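Local structure of invasion-associated protein B (Bartonella henselae, 3DTD) at residues V44-H48 and A158-L162; K129-M135 and N146-L152. The protein is of undetermined molecular function but belongs to the invasion-associated locus B family and is probably linked to host-cell invasion by Bartonella. All coordinates share one frame; numbering follows the deposited sequence.

Contact 1 (V44-H48 and A158-L162)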
loop_
_atom_site.group_PDB
_atom_site.type_symbol
_atom_site.label_atom_id
_atom_site.label_comp_id
_atom_site.label_asym_id
_atom_site.label_seq_id
_atom_site.Cartn_x
_atom_site.Cartn_y
_atom_site.Cartn_z
ATOM N N VAL C 44 -6.492 32.638 -24.844
ATOM C CA VAL C 44 -7.907 32.298 -24.748
ATOM C C VAL C 44 -8.299 32.175 -23.275
ATOM O O VAL C 44 -7.701 31.413 -22.516
ATOM C CB VAL C 44 -8.246 30.993 -25.532
ATOM C CG1 VAL C 44 -9.705 30.582 -25.324
ATOM C CG2 VAL C 44 -7.960 31.166 -27.021
ATOM N N CYS C 45 -9.308 32.940 -22.883
ATOM C CA CYS C 45 -9.787 32.928 -21.512
ATOM C C CYS C 45 -11.180 32.335 -21.441
ATOM O O CYS C 45 -12.053 32.676 -22.234
ATOM C CB CYS C 45 -9.767 34.339 -20.929
ATOM S SG CYS C 45 -8.115 35.051 -20.837
ATOM N N PHE C 46 -11.379 31.431 -20.492
ATOM C CA PHE C 46 -12.682 30.809 -20.316
ATOM C C PHE C 46 -13.277 30.997 -18.923
ATOM O O PHE C 46 -12.569 31.187 -17.936
ATOM C CB PHE C 46 -12.695 29.334 -20.765
ATOM C CG PHE C 46 -11.705 28.451 -20.052
ATOM C CD1 PHE C 46 -12.104 27.676 -18.967
ATOM C CD2 PHE C 46 -10.382 28.360 -20.490
ATOM C CE1 PHE C 46 -11.197 26.842 -18.307
ATOM C CE2 PHE C 46 -9.465 27.535 -19.836
ATOM C CZ PHE C 46 -9.876 26.771 -18.742
ATOM N N MET C 47 -14.601 30.932 -18.888
ATOM C CA MET C 47 -15.427 31.224 -17.735
ATOM C C MET C 47 -16.080 29.912 -17.348
ATOM O O MET C 47 -16.752 29.299 -18.174
ATOM C CB MET C 47 -16.503 32.181 -18.213
ATOM C CG MET C 47 -17.057 33.135 -17.228
ATOM S SD MET C 47 -18.284 34.160 -18.074
ATOM C CE MET C 47 -19.541 34.044 -16.826
ATOM N N HIS C 48 -15.894 29.457 -16.114
ATOM C CA HIS C 48 -16.395 28.126 -15.754
ATOM C C HIS C 48 -16.952 27.965 -14.347
ATOM O O HIS C 48 -16.638 28.736 -13.448
ATOM C CB HIS C 48 -15.355 27.038 -16.058
ATOM C CG HIS C 48 -14.062 27.212 -15.325
ATOM N ND1 HIS C 48 -13.760 26.512 -14.179
ATOM C CD2 HIS C 48 -12.997 28.009 -15.573
ATOM C CE1 HIS C 48 -12.560 26.863 -13.757
ATOM N NE2 HIS C 48 -12.077 27.772 -14.583
ATOM N N ALA C 158 -17.864 38.056 -13.964
ATOM C CA ALA C 158 -16.924 37.204 -14.686
ATOM C C ALA C 158 -16.949 37.477 -16.194
ATOM O O ALA C 158 -15.904 37.476 -16.841
ATOM C CB ALA C 158 -17.177 35.730 -14.392
ATOM N N LEU C 159 -18.134 37.732 -16.743
ATOM C CA LEU C 159 -18.258 38.058 -18.164
ATOM C C LEU C 159 -17.658 39.425 -18.498
ATOM O O LEU C 159 -17.052 39.590 -19.553
ATOM C CB LEU C 159 -19.711 37.961 -18.627
ATOM C CG LEU C 159 -20.011 38.108 -20.120
ATOM C CD1 LEU C 159 -19.143 37.198 -20.990
ATOM C CD2 LEU C 159 -21.473 37.828 -20.350
ATOM N N ASN C 160 -17.814 40.384 -17.586
ATOM C CA ASN C 160 -17.160 41.693 -17.680
ATOM C C ASN C 160 -15.638 41.613 -17.714
ATOM O O ASN C 160 -14.988 42.375 -18.430
ATOM C CB ASN C 160 -17.584 42.592 -16.516
ATOM C CG ASN C 160 -19.015 43.069 -16.635
ATOM O OD1 ASN C 160 -19.651 42.894 -17.666
ATOM N ND2 ASN C 160 -19.530 43.673 -15.572
ATOM N N ARG C 161 -15.090 40.694 -16.922
ATOM C CA ARG C 161 -13.663 40.393 -16.915
ATOM C C ARG C 161 -13.216 39.738 -18.225
ATOM O O ARG C 161 -12.143 40.053 -18.739
ATOM C CB ARG C 161 -13.319 39.519 -15.702
ATOM C CG ARG C 161 -11.849 39.129 -15.561
ATOM C CD ARG C 161 -10.931 40.323 -15.454
ATOM N NE ARG C 161 -9.552 39.902 -15.246
ATOM C CZ ARG C 161 -8.485 40.625 -15.565
ATOM N NH1 ARG C 161 -8.627 41.822 -16.124
ATOM N NH2 ARG C 161 -7.274 40.143 -15.332
ATOM N N LEU C 162 -14.053 38.852 -18.762
ATOM C CA LEU C 162 -13.819 38.224 -20.061
ATOM C C LEU C 162 -13.797 39.230 -21.215
ATOM O O LEU C 162 -13.013 39.080 -22.156
ATOM C CB LEU C 162 -14.858 37.125 -20.320
ATOM C CG LEU C 162 -14.379 35.676 -20.460
ATOM C CD1 LEU C 162 -13.501 35.202 -19.318
ATOM C CD2 LEU C 162 -15.559 34.753 -20.657
#
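Cys45 meets helix 155-168 through its CB, which lies 4.2 Å from CD1 of Leu162, while its own carbonyl O sits 4.1 Å from the same methyl. The SG takes no part in this packing; placed beside the backbone N (chi1 -63°), it forms the disulfide to Cys36 on the adjoining strand 32-39, so that the covalent link and the helix contact fall on one residue. Phe46 leaves the strand on the side away from the helix and touches it only through its backbone, whose carbonyl carbon lies near Leu162 CD1. Met47 makes the larger part of the strand's side of the contact. With CG anti to the backbone N (chi1 -151°), its chain reaches out to the helix and then bends at the sulfur. Met47 CB lies 3.7 Å from Leu162 CD2 and Met47 CG 3.8 Å from Ala158 CB. Beyond them, Met47 SD comes within 3.8 Å of the backbone N of Leu159, and Met47 CE ends 3.8 Å from Ala158 CB. Leu162 thus divides its two methyls, CD1 going to Cys45 and CD2 to Met47, and the methionine chain fills the step between Ala158 and Leu162, one helical turn apart. No hydrogen bond crosses the interface. Strand and helix run antiparallel at 174°, their axes 9.0 Å apart, a typical apolar packing of an alpha-helix lengthwise on the face of an antiparallel beta-sheet.

Contact 2 (K129-M135 and N146-L152)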
loop_
_atom_site.group_PDB
_atom_site.type_symbol
_atom_site.label_atom_id
_atom_site.label_comp_id
_atom_site.label_asym_id
_atom_site.label_seq_id
_atom_site.Cartn_x
_atom_site.Cartn_y
_atom_site.Cartn_z
ATOM N N LYS C 129 -30.593 34.138 -11.432
ATOM C CA LYS C 129 -30.031 33.475 -10.253
ATOM C C LYS C 129 -29.640 32.022 -10.535
ATOM O O LYS C 129 -28.577 31.564 -10.112
ATOM C CB LYS C 129 -31.005 33.551 -9.071
ATOM C CG LYS C 129 -30.729 34.725 -8.127
ATOM C CD LYS C 129 -31.993 35.256 -7.461
ATOM C CE LYS C 129 -32.659 36.325 -8.318
ATOM N NZ LYS C 129 -33.809 36.963 -7.624
ATOM N N HIS C 130 -30.486 31.309 -11.258
ATOM C CA HIS C 130 -30.273 29.922 -11.640
ATOM C C HIS C 130 -30.467 29.721 -13.112
ATOM O O HIS C 130 -31.356 30.229 -13.686
ATOM C CB HIS C 130 -31.258 29.015 -10.951
ATOM C CG HIS C 130 -30.894 28.691 -9.553
ATOM N ND1 HIS C 130 -31.320 27.556 -8.920
ATOM C CD2 HIS C 130 -30.144 29.359 -8.660
ATOM C CE1 HIS C 130 -30.827 27.530 -7.703
ATOM N NE2 HIS C 130 -30.121 28.620 -7.516
ATOM N N LEU C 131 -29.628 28.933 -13.711
ATOM C CA LEU C 131 -29.891 28.417 -15.046
ATOM C C LEU C 131 -30.419 26.997 -14.895
ATOM O O LEU C 131 -29.658 26.068 -14.631
ATOM C CB LEU C 131 -28.635 28.451 -15.915
ATOM C CG LEU C 131 -28.761 27.896 -17.341
ATOM C CD1 LEU C 131 -29.794 28.655 -18.172
ATOM C CD2 LEU C 131 -27.420 27.936 -18.011
ATOM N N LYS C 132 -31.733 26.847 -15.033
ATOM C CA LYS C 132 -32.402 25.570 -14.816
ATOM C C LYS C 132 -32.248 24.642 -16.012
ATOM O O LYS C 132 -32.393 25.061 -17.164
ATOM C CB LYS C 132 -33.885 25.789 -14.503
ATOM C CG LYS C 132 -34.154 26.425 -13.143
ATOM C CD LYS C 132 -35.644 26.511 -12.863
ATOM C CE LYS C 132 -35.914 27.172 -11.520
ATOM N NZ LYS C 132 -37.376 27.291 -11.238
ATOM N N LEU C 133 -31.944 23.379 -15.727
ATOM C CA LEU C 133 -31.807 22.362 -16.768
ATOM C C LEU C 133 -32.958 21.358 -16.725
ATOM O O LEU C 133 -33.414 20.969 -15.648
ATOM C CB LEU C 133 -30.472 21.621 -16.651
ATOM C CG LEU C 133 -29.086 22.212 -16.956
ATOM C CD1 LEU C 133 -29.105 23.613 -17.585
ATOM C CD2 LEU C 133 -28.230 22.216 -15.712
ATOM N N ALA C 134 -33.421 20.951 -17.904
ATOM C CA ALA C 134 -34.462 19.930 -18.035
ATOM C C ALA C 134 -34.071 18.903 -19.096
ATOM O O ALA C 134 -33.755 19.261 -20.235
ATOM C CB ALA C 134 -35.802 20.573 -18.376
ATOM N N MET C 135 -34.086 17.629 -18.713
ATOM C CA MET C 135 -33.723 16.537 -19.625
ATOM C C MET C 135 -34.507 15.257 -19.325
ATOM O O MET C 135 -35.300 15.215 -18.384
ATOM C CB MET C 135 -32.203 16.292 -19.617
ATOM C CG MET C 135 -31.606 15.957 -18.257
ATOM S SD MET C 135 -29.854 16.377 -18.124
ATOM C CE MET C 135 -29.935 18.128 -17.777
ATOM N N ASN C 146 -35.341 17.252 -13.735
ATOM C CA ASN C 146 -35.614 18.690 -13.753
ATOM C C ASN C 146 -34.999 19.482 -12.598
ATOM O O ASN C 146 -35.131 20.706 -12.547
ATOM C CB ASN C 146 -37.128 18.944 -13.801
ATOM C CG ASN C 146 -37.781 18.433 -15.079
ATOM O OD1 ASN C 146 -37.157 18.368 -16.143
ATOM N ND2 ASN C 146 -39.057 18.079 -14.978
ATOM N N ASP C 147 -34.323 18.789 -11.684
ATOM C CA ASP C 147 -33.796 19.422 -10.469
ATOM C C ASP C 147 -32.345 19.926 -10.571
ATOM O O ASP C 147 -31.776 20.412 -9.591
ATOM C CB ASP C 147 -33.980 18.502 -9.247
ATOM C CG ASP C 147 -33.332 17.129 -9.422
ATOM O OD1 ASP C 147 -33.396 16.329 -8.463
ATOM O OD2 ASP C 147 -32.766 16.837 -10.498
ATOM N N LEU C 148 -31.760 19.813 -11.759
ATOM C CA LEU C 148 -30.394 20.275 -11.997
ATOM C C LEU C 148 -30.359 21.722 -12.486
ATOM O O LEU C 148 -31.265 22.176 -13.183
ATOM C CB LEU C 148 -29.685 19.360 -12.996
ATOM C CG LEU C 148 -28.760 18.225 -12.543
ATOM C CD1 LEU C 148 -29.264 17.449 -11.333
ATOM C CD2 LEU C 148 -28.535 17.301 -13.723
ATOM N N PHE C 149 -29.300 22.434 -12.113
ATOM C CA PHE C 149 -29.146 23.852 -12.421
ATOM C C PHE C 149 -27.680 24.260 -12.393
ATOM O O PHE C 149 -26.829 23.528 -11.885
ATOM C CB PHE C 149 -29.956 24.738 -11.447
ATOM C CG PHE C 149 -29.745 24.395 -9.997
ATOM C CD1 PHE C 149 -28.659 24.909 -9.291
ATOM C CD2 PHE C 149 -30.634 23.550 -9.338
ATOM C CE1 PHE C 149 -28.460 24.579 -7.965
ATOM C CE2 PHE C 149 -30.438 23.213 -8.011
ATOM C CZ PHE C 149 -29.353 23.723 -7.329
ATOM N N VAL C 150 -27.399 25.433 -12.953
ATOM C CA VAL C 150 -26.118 26.106 -12.774
ATOM C C VAL C 150 -26.406 27.427 -12.051
ATOM O O VAL C 150 -27.267 28.192 -12.477
ATOM C CB VAL C 150 -25.392 26.350 -14.130
ATOM C CG1 VAL C 150 -24.076 27.083 -13.926
ATOM C CG2 VAL C 150 -25.135 25.032 -14.850
ATOM N N GLN C 151 -25.712 27.669 -10.941
ATOM C CA GLN C 151 -25.889 28.901 -10.176
ATOM C C GLN C 151 -25.176 30.051 -10.878
ATOM O O GLN C 151 -24.035 29.904 -11.319
ATOM C CB GLN C 151 -25.367 28.734 -8.753
ATOM C CG GLN C 151 -26.078 27.671 -7.939
ATOM C CD GLN C 151 -25.511 27.538 -6.542
ATOM O OE1 GLN C 151 -25.893 28.274 -5.634
ATOM N NE2 GLN C 151 -24.597 26.589 -6.360
ATOM N N LEU C 152 -25.857 31.190 -10.977
ATOM C CA LEU C 152 -25.386 32.313 -11.790
ATOM C C LEU C 152 -24.768 33.475 -11.007
ATOM O O LEU C 152 -24.462 34.513 -11.587
ATOM C CB LEU C 152 -26.517 32.825 -12.698
ATOM C CG LEU C 152 -27.125 31.844 -13.707
ATOM C CD1 LEU C 152 -28.380 32.443 -14.330
ATOM C CD2 LEU C 152 -26.118 31.425 -14.788
HETATM O O HOH W 1 -27.824 29.923 -5.859
HETATM O O HOH W 2 -32.313 18.681 -14.791
#
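Leu131 and Val150 form an antiparallel hydrogen-bonded pair: Leu131 N donates to Val150 O over 2.8 Å, nearly straight at 178° and in the carbonyl plane, and Val150 N returns a bond to Leu131 O. Leu152 N to Lys129 O and Leu133 N to Leu148 O, each 2.9 Å long, continue the ladder in both directions. At that last pair a water stands in for the direct return bond, donating to Leu133 O and accepting a longer bond from Leu148 N. On the face bearing His130, Phe149 and Gln151, the two rings make an offset stack, centroids 4.4 Å apart and planes at 24°. Phe149 CG stands between the backbone N and the carbonyl carbon (chi1 49°), which brings one ring face against ND1 and CE1 of His130. A second water, in the plane of the imidazole at its edge, joins His130 NE2 to Gln151 OE1. That oxygen also accepts from the backbone N of Thr28 in a second subunit, whose Glu27 packs on His130 and Phe149. The face bearing Leu131 and Val150 packs through apolar side chains. Leu131 CB lies 4.1 Å from Leu152 CD2, and Leu133 CD2 rests 4.2 Å from Leu148 CB, while Leu125 touches Leu131 and Leu152. The hairpin therefore presents two chemically different faces, one apolar and packed against the chain's own helix 119-127, the other aromatic and polar, with water and a neighbouring subunit against it.

Overall arrangement
The centres of the two contacts lie 20 Å apart, on opposite sides of the chain's centre, and their nearest atoms stay about 7 Å from each other. Each belongs to a different antiparallel sheet: contact 1 backs helix 155-168 onto strand 42-52 of the larger one, whereas contact 2 is the hairpin of strands 130-136 and 144-151 in the smaller. Along the chain, contact 2 is nested within the loop that contact 1 closes, and strand 144-151 is followed, after a short turn, by the helix. Strand 42-52 also reaches contact 2 through Arg49 and Glu51, and Trp32 touches Met47 and bonds to Gln151 O. The C-terminal helix thus carries the chain from the smaller sheet back to the larger.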